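PDB 3BRS: periplasmic binding protein/LacI transcriptional regulator from Clostridium phytofermentans, which probably binds a sugar between two alpha/beta lobes and serves as the solute receptor of a transport system. Local coordinates for residues 96-100 with 142-146; 135-141 with 166-172. All coordinates share one frame; numbering follows the deposited sequence.

Contact 1: 96-100 with 142-146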
ATOM      1  N   ILE A  96      -0.407  -7.680  -7.586  1.00 29.00           N
ATOM      2  CA  ILE A  96      -0.449  -6.231  -7.690  1.00 32.76           C
ATOM      3  C   ILE A  96      -0.271  -5.540  -6.276  1.00 34.37           C
ATOM      4  O   ILE A  96      -0.776  -6.017  -5.253  1.00 34.29           O
ATOM      5  CB  ILE A  96      -1.770  -5.827  -8.245  1.00 34.60           C
ATOM      6  CG1 ILE A  96      -2.845  -6.612  -7.508  1.00 28.70           C
ATOM      7  CG2 ILE A  96      -1.786  -5.916  -9.817  1.00 36.27           C
ATOM      8  CD1 ILE A  96      -4.232  -5.944  -7.583  1.00 25.70           C
ATOM      9  N   ASP A  97       0.461  -4.439  -6.214  1.00 35.96           N
ATOM     10  CA  ASP A  97       0.663  -3.725  -4.931  1.00 32.49           C
ATOM     11  C   ASP A  97       1.479  -4.448  -3.866  1.00 30.34           C
ATOM     12  O   ASP A  97       2.474  -3.905  -3.471  1.00 27.16           O
ATOM     13  CB  ASP A  97      -0.693  -3.307  -4.378  1.00 34.84           C
ATOM     14  CG  ASP A  97      -0.593  -2.614  -3.019  1.00 56.69           C
ATOM     15  OD1 ASP A  97       0.156  -1.653  -2.911  1.00 41.05           O
ATOM     16  OD2 ASP A  97      -1.245  -3.012  -2.059  1.00 42.83           O
ATOM     17  N   SER A  98       1.138  -5.688  -3.448  1.00 30.13           N
ATOM     18  CA  SER A  98       1.660  -6.200  -2.165  1.00 30.77           C
ATOM     19  C   SER A  98       1.969  -7.637  -2.300  1.00 32.49           C
ATOM     20  O   SER A  98       1.048  -8.406  -2.544  1.00 32.47           O
ATOM     21  CB  SER A  98       0.677  -6.034  -1.032  1.00 31.07           C
ATOM     22  OG  SER A  98       1.398  -6.065   0.207  1.00 31.07           O
ATOM     23  N   GLY A  99       3.260  -7.989  -2.221  1.00 27.48           N
ATOM     24  CA  GLY A  99       3.684  -9.376  -2.518  1.00 27.64           C
ATOM     25  C   GLY A  99       3.610 -10.365  -1.355  1.00 28.35           C
ATOM     26  O   GLY A  99       3.245 -10.015  -0.184  1.00 25.79           O
ATOM     27  N   MET A 100       3.923 -11.613  -1.693  1.00 28.90           N
ATOM     28  CA  MET A 100       4.215 -12.701  -0.736  1.00 30.57           C
ATOM     29  C   MET A 100       5.773 -13.012  -0.605  1.00 35.73           C
ATOM     30  O   MET A 100       6.562 -12.717  -1.478  1.00 34.42           O
ATOM     31  CB  MET A 100       3.482 -13.939  -1.160  1.00 31.56           C
ATOM     32  CG  MET A 100       1.912 -13.707  -1.175  1.00 25.68           C
ATOM     33  SD  MET A 100       0.901 -15.065  -1.826  1.00 26.25           S
ATOM     34  CE  MET A 100       1.092 -14.508  -3.478  1.00 32.93           C
ATOM     35  N   ASN A 142       1.795  -6.902   8.915  1.00 27.86           N
ATOM     36  CA  ASN A 142       2.260  -8.057   8.181  1.00 30.56           C
ATOM     37  C   ASN A 142       2.094  -8.001   6.727  1.00 30.94           C
ATOM     38  O   ASN A 142       2.407  -8.979   6.122  1.00 30.67           O
ATOM     39  CB  ASN A 142       1.475  -9.252   8.571  1.00 35.28           C
ATOM     40  CG  ASN A 142       2.213 -10.109   9.395  1.00 60.81           C
ATOM     41  OD1 ASN A 142       2.779 -11.111   8.907  1.00 57.84           O
ATOM     42  ND2 ASN A 142       2.297  -9.741  10.668  1.00 36.50           N
ATOM     43  N   SER A 143       1.645  -6.879   6.137  1.00 29.21           N
ATOM     44  CA  SER A 143       1.554  -6.832   4.706  1.00 28.74           C
ATOM     45  C   SER A 143       2.877  -6.447   4.262  1.00 24.80           C
ATOM     46  O   SER A 143       3.468  -5.705   4.925  1.00 24.81           O
ATOM     47  CB  SER A 143       0.634  -5.725   4.224  1.00 32.91           C
ATOM     48  OG  SER A 143       1.155  -4.557   4.682  1.00 32.47           O
ATOM     49  N   LYS A 144       3.301  -6.862   3.077  1.00 23.81           N
ATOM     50  CA  LYS A 144       4.600  -6.573   2.583  1.00 24.69           C
ATOM     51  C   LYS A 144       4.817  -5.080   2.267  1.00 25.31           C
ATOM     52  O   LYS A 144       5.965  -4.545   2.536  1.00 28.01           O
ATOM     53  CB  LYS A 144       4.843  -7.439   1.356  1.00 27.39           C
ATOM     54  CG  LYS A 144       6.236  -7.308   0.866  1.00 34.12           C
ATOM     55  CD  LYS A 144       6.497  -8.404  -0.047  1.00 37.08           C
ATOM     56  CE  LYS A 144       7.978  -8.458  -0.287  1.00 39.45           C
ATOM     57  NZ  LYS A 144       8.261  -7.373  -1.233  1.00 37.68           N
ATOM     58  N   THR A 145       3.769  -4.374   1.829  1.00 25.94           N
ATOM     59  CA  THR A 145       3.916  -2.883   1.575  1.00 28.00           C
ATOM     60  C   THR A 145       4.182  -2.125   2.932  1.00 30.41           C
ATOM     61  O   THR A 145       5.037  -1.232   2.993  1.00 31.69           O
ATOM     62  CB  THR A 145       2.714  -2.273   0.902  1.00 28.54           C
ATOM     63  OG1 THR A 145       1.517  -2.605   1.674  1.00 35.61           O
ATOM     64  CG2 THR A 145       2.607  -2.792  -0.437  1.00 31.77           C
ATOM     65  N   ALA A 146       3.558  -2.539   4.047  1.00 30.14           N
ATOM     66  CA  ALA A 146       3.893  -1.878   5.365  1.00 28.83           C
ATOM     67  C   ALA A 146       5.332  -2.118   5.767  1.00 30.59           C
ATOM     68  O   ALA A 146       6.001  -1.208   6.247  1.00 31.86           O
ATOM     69  CB  ALA A 146       3.013  -2.396   6.541  1.00 28.70           C
TER
HETATM   70  O   HOH W   1      -0.959  -1.347   0.091  1.00 28.26           O
HETATM   71  O   HOH W   2       1.532  -8.605   1.571  1.00 32.68           O
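Ser-98 OG is gripped from two quarters at the start of helix 144-157. It receives a weak bond from Thr-145 N, with N to OG 3.3 Å and 150° at the hydrogen, and it donates to water 2, whose oxygen lies 2.9 Å from OG. The same water accepts from Lys-144 N and donates to Gly-99 O at 2.8 Å, tying both segments together. Because chi1 of Ser-98 is -158°, which sets OG opposite the backbone nitrogen, the hydroxyl faces the first turn of the helix. Ser-143 is the N-cap: its OG accepts from Ala-146 N at 3.2 Å and is also bonded to Val-140 O.

Thr-145 CG2 packs against the loop, 3.2 Å from Asp-97 O and 3.5 Å from Ser-98 OG, and the Asp-97 and Thr-145 side chains cross at about a right angle. Water 1 joins their polar ends, donating to Asp-97 OD2 and bonding to Thr-145 OG1 at 3.2 Å; Lys-13 NZ makes a long, weak ion pair with OD2 and a weak hydrogen bond with OG1. Lys-144 lays its aliphatic chain against Gly-99, CB 3.4 Å from Gly-99 O, while its NZ turns to a salt bridge with Asp-148.

The loop after strand 92-96 of one lobe thus meets the N-terminal turn of a helix of the other; relatives usually bind ligand between these lobes. Solvent carries much of the polar bonding at this junction.

Contact 2: 135-141 with 166-172; sequences GVISFVK and AIYYCDS
Val-136 is held on both sides of its backbone by strand 164-169: its N donates to Ala-166 O at 2.8 Å, and its O receives Tyr-168 N at 2.7 Å with 179° at the hydrogen. Ala-166 and Tyr-168 come before and after its partner Ile-167, as in a parallel pair, consistent with the 20° between the strand directions. Ser-138 N then bonds to Tyr-168 O, and Cys-170 N to Ser-138 O. A fifth bond, Asp-171 N to Phe-139 O at 2.9 Å, is clearly bent. The first three donors lie nearly along C=O, whereas the last two sit above the carbonyl plane, marking where regular pairing ends. Water 3 links Lys-141 N with Asp-171 OD1, whereas OD2 pairs with Lys-176.

Outward from the backbone, Lys-141 runs across one face of the Tyr-169 ring in a CH-pi contact, CD 3.9 Å from the centroid and 16° off the normal. Its NZ makes a weak 3.4 Å bond to Tyr-169 OH, which is also bonded to Glu-150. Ser-138 CB meets the same ring at CD1, 3.5 Å away. Val-136 and Ile-167 lie side by side on this face of the sheet; on the other, Ile-137 CD1 packs 3.6 Å from Tyr-168 CB.

Strand 133-138, helix 144-157 and strand 164-169 form a beta-alpha-beta unit at the sheet edge. Ile-167 touches helix 144-157, Ile-137 and Tyr-168 touch helix 174-187, and strand 191-196 pairs with 133-138 on its far side.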
ATOM      1  N   GLY A 135       7.130  10.230  15.429  1.00 22.20           N
ATOM      2  CA  GLY A 135       6.187   9.133  15.688  1.00 18.91           C
ATOM      3  C   GLY A 135       5.732   8.562  14.376  1.00 22.76           C
ATOM      4  O   GLY A 135       5.523   9.297  13.388  1.00 22.20           O
ATOM      5  N   VAL A 136       5.541   7.247  14.354  1.00 23.65           N
ATOM      6  CA  VAL A 136       5.022   6.607  13.138  1.00 23.50           C
ATOM      7  C   VAL A 136       3.668   5.915  13.282  1.00 24.33           C
ATOM      8  O   VAL A 136       3.424   5.096  14.197  1.00 23.94           O
ATOM      9  CB  VAL A 136       5.982   5.537  12.624  1.00 21.76           C
ATOM     10  CG1 VAL A 136       5.625   4.983  11.242  1.00 26.25           C
ATOM     11  CG2 VAL A 136       7.411   6.060  12.623  1.00 17.30           C
ATOM     12  N   ILE A 137       2.789   6.222  12.351  1.00 24.98           N
ATOM     13  CA  ILE A 137       1.546   5.463  12.195  1.00 25.68           C
ATOM     14  C   ILE A 137       1.672   4.616  10.917  1.00 25.74           C
ATOM     15  O   ILE A 137       1.699   5.143   9.705  1.00 24.42           O
ATOM     16  CB  ILE A 137       0.269   6.326  12.098  1.00 29.77           C
ATOM     17  CG1 ILE A 137       0.118   7.310  13.252  1.00 26.80           C
ATOM     18  CG2 ILE A 137      -1.001   5.353  12.058  1.00 23.39           C
ATOM     19  CD1 ILE A 137       0.291   6.611  14.704  1.00 34.25           C
ATOM     20  N   SER A 138       1.746   3.314  11.189  1.00 25.23           N
ATOM     21  CA  SER A 138       1.681   2.288  10.162  1.00 27.37           C
ATOM     22  C   SER A 138       0.273   1.726  10.060  1.00 30.33           C
ATOM     23  O   SER A 138      -0.662   2.134  10.784  1.00 31.41           O
ATOM     24  CB  SER A 138       2.702   1.197  10.376  1.00 25.54           C
ATOM     25  OG  SER A 138       2.864   0.504   9.142  1.00 30.12           O
ATOM     26  N   PHE A 139       0.123   0.822   9.109  1.00 29.29           N
ATOM     27  CA  PHE A 139      -1.124   0.221   8.793  1.00 25.38           C
ATOM     28  C   PHE A 139      -1.110  -1.293   9.180  1.00 28.33           C
ATOM     29  O   PHE A 139      -1.236  -1.644  10.381  1.00 30.03           O
ATOM     30  CB  PHE A 139      -1.545   0.506   7.345  1.00 23.64           C
ATOM     31  CG  PHE A 139      -0.513   0.229   6.245  1.00 22.13           C
ATOM     32  CD1 PHE A 139       0.618   1.066   6.087  1.00 29.28           C
ATOM     33  CD2 PHE A 139      -0.780  -0.698   5.249  1.00 29.20           C
ATOM     34  CE1 PHE A 139       1.585   0.882   5.022  1.00 27.45           C
ATOM     35  CE2 PHE A 139       0.121  -0.903   4.154  1.00 24.31           C
ATOM     36  CZ  PHE A 139       1.327  -0.076   4.009  1.00 26.12           C
ATOM     37  N   VAL A 140      -0.863  -2.199   8.223  1.00 27.49           N
ATOM     38  CA  VAL A 140      -1.086  -3.661   8.540  1.00 29.03           C
ATOM     39  C   VAL A 140       0.257  -4.232   8.600  1.00 30.17           C
ATOM     40  O   VAL A 140       0.879  -4.370   7.579  1.00 28.21           O
ATOM     41  CB  VAL A 140      -1.958  -4.478   7.508  1.00 27.01           C
ATOM     42  CG1 VAL A 140      -2.046  -6.041   7.952  1.00 25.07           C
ATOM     43  CG2 VAL A 140      -3.322  -3.939   7.516  1.00 27.57           C
ATOM     44  N   LYS A 141       0.725  -4.502   9.822  1.00 32.21           N
ATOM     45  CA  LYS A 141       2.119  -4.836  10.105  1.00 31.79           C
ATOM     46  C   LYS A 141       2.668  -5.963   9.243  1.00 29.56           C
ATOM     47  O   LYS A 141       3.873  -5.996   8.885  1.00 26.70           O
ATOM     48  CB  LYS A 141       2.273  -5.269  11.595  1.00 34.37           C
ATOM     49  CG  LYS A 141       3.724  -5.653  11.928  1.00 39.73           C
ATOM     50  CD  LYS A 141       4.024  -5.609  13.369  1.00 39.77           C
ATOM     51  CE  LYS A 141       5.482  -5.908  13.514  1.00 43.84           C
ATOM     52  NZ  LYS A 141       5.943  -5.021  14.626  1.00 47.24           N
ATOM     53  N   ALA A 166       8.134   5.751  18.544  1.00 40.16           N
ATOM     54  CA  ALA A 166       7.194   4.671  18.543  1.00 38.00           C
ATOM     55  C   ALA A 166       6.550   4.460  17.181  1.00 32.80           C
ATOM     56  O   ALA A 166       6.373   5.421  16.350  1.00 30.98           O
ATOM     57  CB  ALA A 166       6.134   4.892  19.622  1.00 39.34           C
ATOM     58  N   ILE A 167       6.180   3.202  16.980  1.00 27.67           N
ATOM     59  CA  ILE A 167       5.413   2.821  15.788  1.00 28.57           C
ATOM     60  C   ILE A 167       4.111   2.215  16.142  1.00 30.52           C
ATOM     61  O   ILE A 167       4.072   1.175  16.807  1.00 32.12           O
ATOM     62  CB  ILE A 167       6.137   1.892  14.778  1.00 25.81           C
ATOM     63  CG1 ILE A 167       7.555   2.426  14.552  1.00 34.10           C
ATOM     64  CG2 ILE A 167       5.333   1.902  13.446  1.00 25.52           C
ATOM     65  CD1 ILE A 167       8.353   1.839  13.436  1.00 36.38           C
ATOM     66  N   TYR A 168       3.057   2.857  15.713  1.00 26.36           N
ATOM     67  CA  TYR A 168       1.647   2.392  16.017  1.00 25.16           C
ATOM     68  C   TYR A 168       1.044   1.802  14.737  1.00 28.23           C
ATOM     69  O   TYR A 168       1.135   2.437  13.662  1.00 30.98           O
ATOM     70  CB  TYR A 168       0.795   3.555  16.543  1.00 28.28           C
ATOM     71  CG  TYR A 168      -0.628   3.178  16.894  1.00 30.59           C
ATOM     72  CD1 TYR A 168      -1.635   3.223  15.924  1.00 39.72           C
ATOM     73  CD2 TYR A 168      -0.984   2.742  18.182  1.00 37.23           C
ATOM     74  CE1 TYR A 168      -2.952   2.844  16.189  1.00 30.42           C
ATOM     75  CE2 TYR A 168      -2.356   2.343  18.469  1.00 41.67           C
ATOM     76  CZ  TYR A 168      -3.323   2.389  17.465  1.00 44.92           C
ATOM     77  OH  TYR A 168      -4.708   2.027  17.711  1.00 38.48           O
ATOM     78  N   TYR A 169       0.376   0.647  14.840  1.00 26.02           N
ATOM     79  CA  TYR A 169      -0.219  -0.026  13.642  1.00 28.28           C
ATOM     80  C   TYR A 169      -1.725   0.151  13.720  1.00 29.65           C
ATOM     81  O   TYR A 169      -2.351  -0.473  14.563  1.00 28.74           O
ATOM     82  CB  TYR A 169       0.209  -1.553  13.605  1.00 26.92           C
ATOM     83  CG  TYR A 169       1.772  -1.692  13.489  1.00 26.07           C
ATOM     84  CD1 TYR A 169       2.417  -1.769  12.225  1.00 34.85           C
ATOM     85  CD2 TYR A 169       2.579  -1.684  14.641  1.00 31.85           C
ATOM     86  CE1 TYR A 169       3.815  -1.867  12.156  1.00 23.77           C
ATOM     87  CE2 TYR A 169       3.974  -1.774  14.561  1.00 30.63           C
ATOM     88  CZ  TYR A 169       4.578  -1.868  13.284  1.00 33.90           C
ATOM     89  OH  TYR A 169       5.984  -1.937  13.157  1.00 32.78           O
ATOM     90  N   CYS A 170      -2.275   1.015  12.854  1.00 26.47           N
ATOM     91  CA  CYS A 170      -3.681   1.294  12.715  1.00 26.56           C
ATOM     92  C   CYS A 170      -4.455   0.309  11.943  1.00 28.80           C
ATOM     93  O   CYS A 170      -5.736   0.425  11.891  1.00 30.68           O
ATOM     94  CB  CYS A 170      -3.889   2.699  12.050  1.00 31.12           C
ATOM     95  SG  CYS A 170      -3.725   2.799  10.204  1.00 28.83           S
ATOM     96  N   ASP A 171      -3.786  -0.656  11.328  1.00 29.76           N
ATOM     97  CA  ASP A 171      -4.448  -1.679  10.429  1.00 26.87           C
ATOM     98  C   ASP A 171      -5.327  -1.035   9.387  1.00 28.12           C
ATOM     99  O   ASP A 171      -6.343  -1.590   9.030  1.00 31.66           O
ATOM    100  CB  ASP A 171      -5.353  -2.613  11.225  1.00 33.86           C
ATOM    101  CG  ASP A 171      -4.559  -3.497  12.202  1.00 30.42           C
ATOM    102  OD1 ASP A 171      -3.731  -4.281  11.661  1.00 52.82           O
ATOM    103  OD2 ASP A 171      -4.757  -3.414  13.453  1.00 47.70           O
ATOM    104  N   SER A 172      -4.897   0.069   8.786  1.00 25.35           N
ATOM    105  CA  SER A 172      -5.706   0.718   7.708  1.00 25.35           C
ATOM    106  C   SER A 172      -7.084   1.047   8.146  1.00 32.54           C
ATOM    107  O   SER A 172      -8.057   0.880   7.427  1.00 38.76           O
ATOM    108  CB  SER A 172      -5.702  -0.129   6.411  1.00 23.76           C
ATOM    109  OG  SER A 172      -4.306  -0.395   6.051  1.00 32.44           O
TER
HETATM  110  O   HOH W   3      -1.249  -4.847  12.100  1.00 30.70           O

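The two contacts, with centres about 15 Å apart, meet through helix 144-157. Contact 2 pairs the strands that flank this helix in the chain, within one sheet; contact 1 joins the helix start to the loop after strand 92-96, which belongs to the other sheet, and so bridges the two lobes. Their chemistry differs accordingly: a main-chain ladder with apolar pairs in contact 2, solvent-mediated and side-chain based bonding in contact 1. Contact 1 lies nearer the chain centre, about 7 Å against 13 Å. Both are partly buried, and they touch, among other places, where Phe-139 CE2 packs 3.3 Å from Thr-145 OG1 and where Ala-146 meets Phe-139 and Val-140.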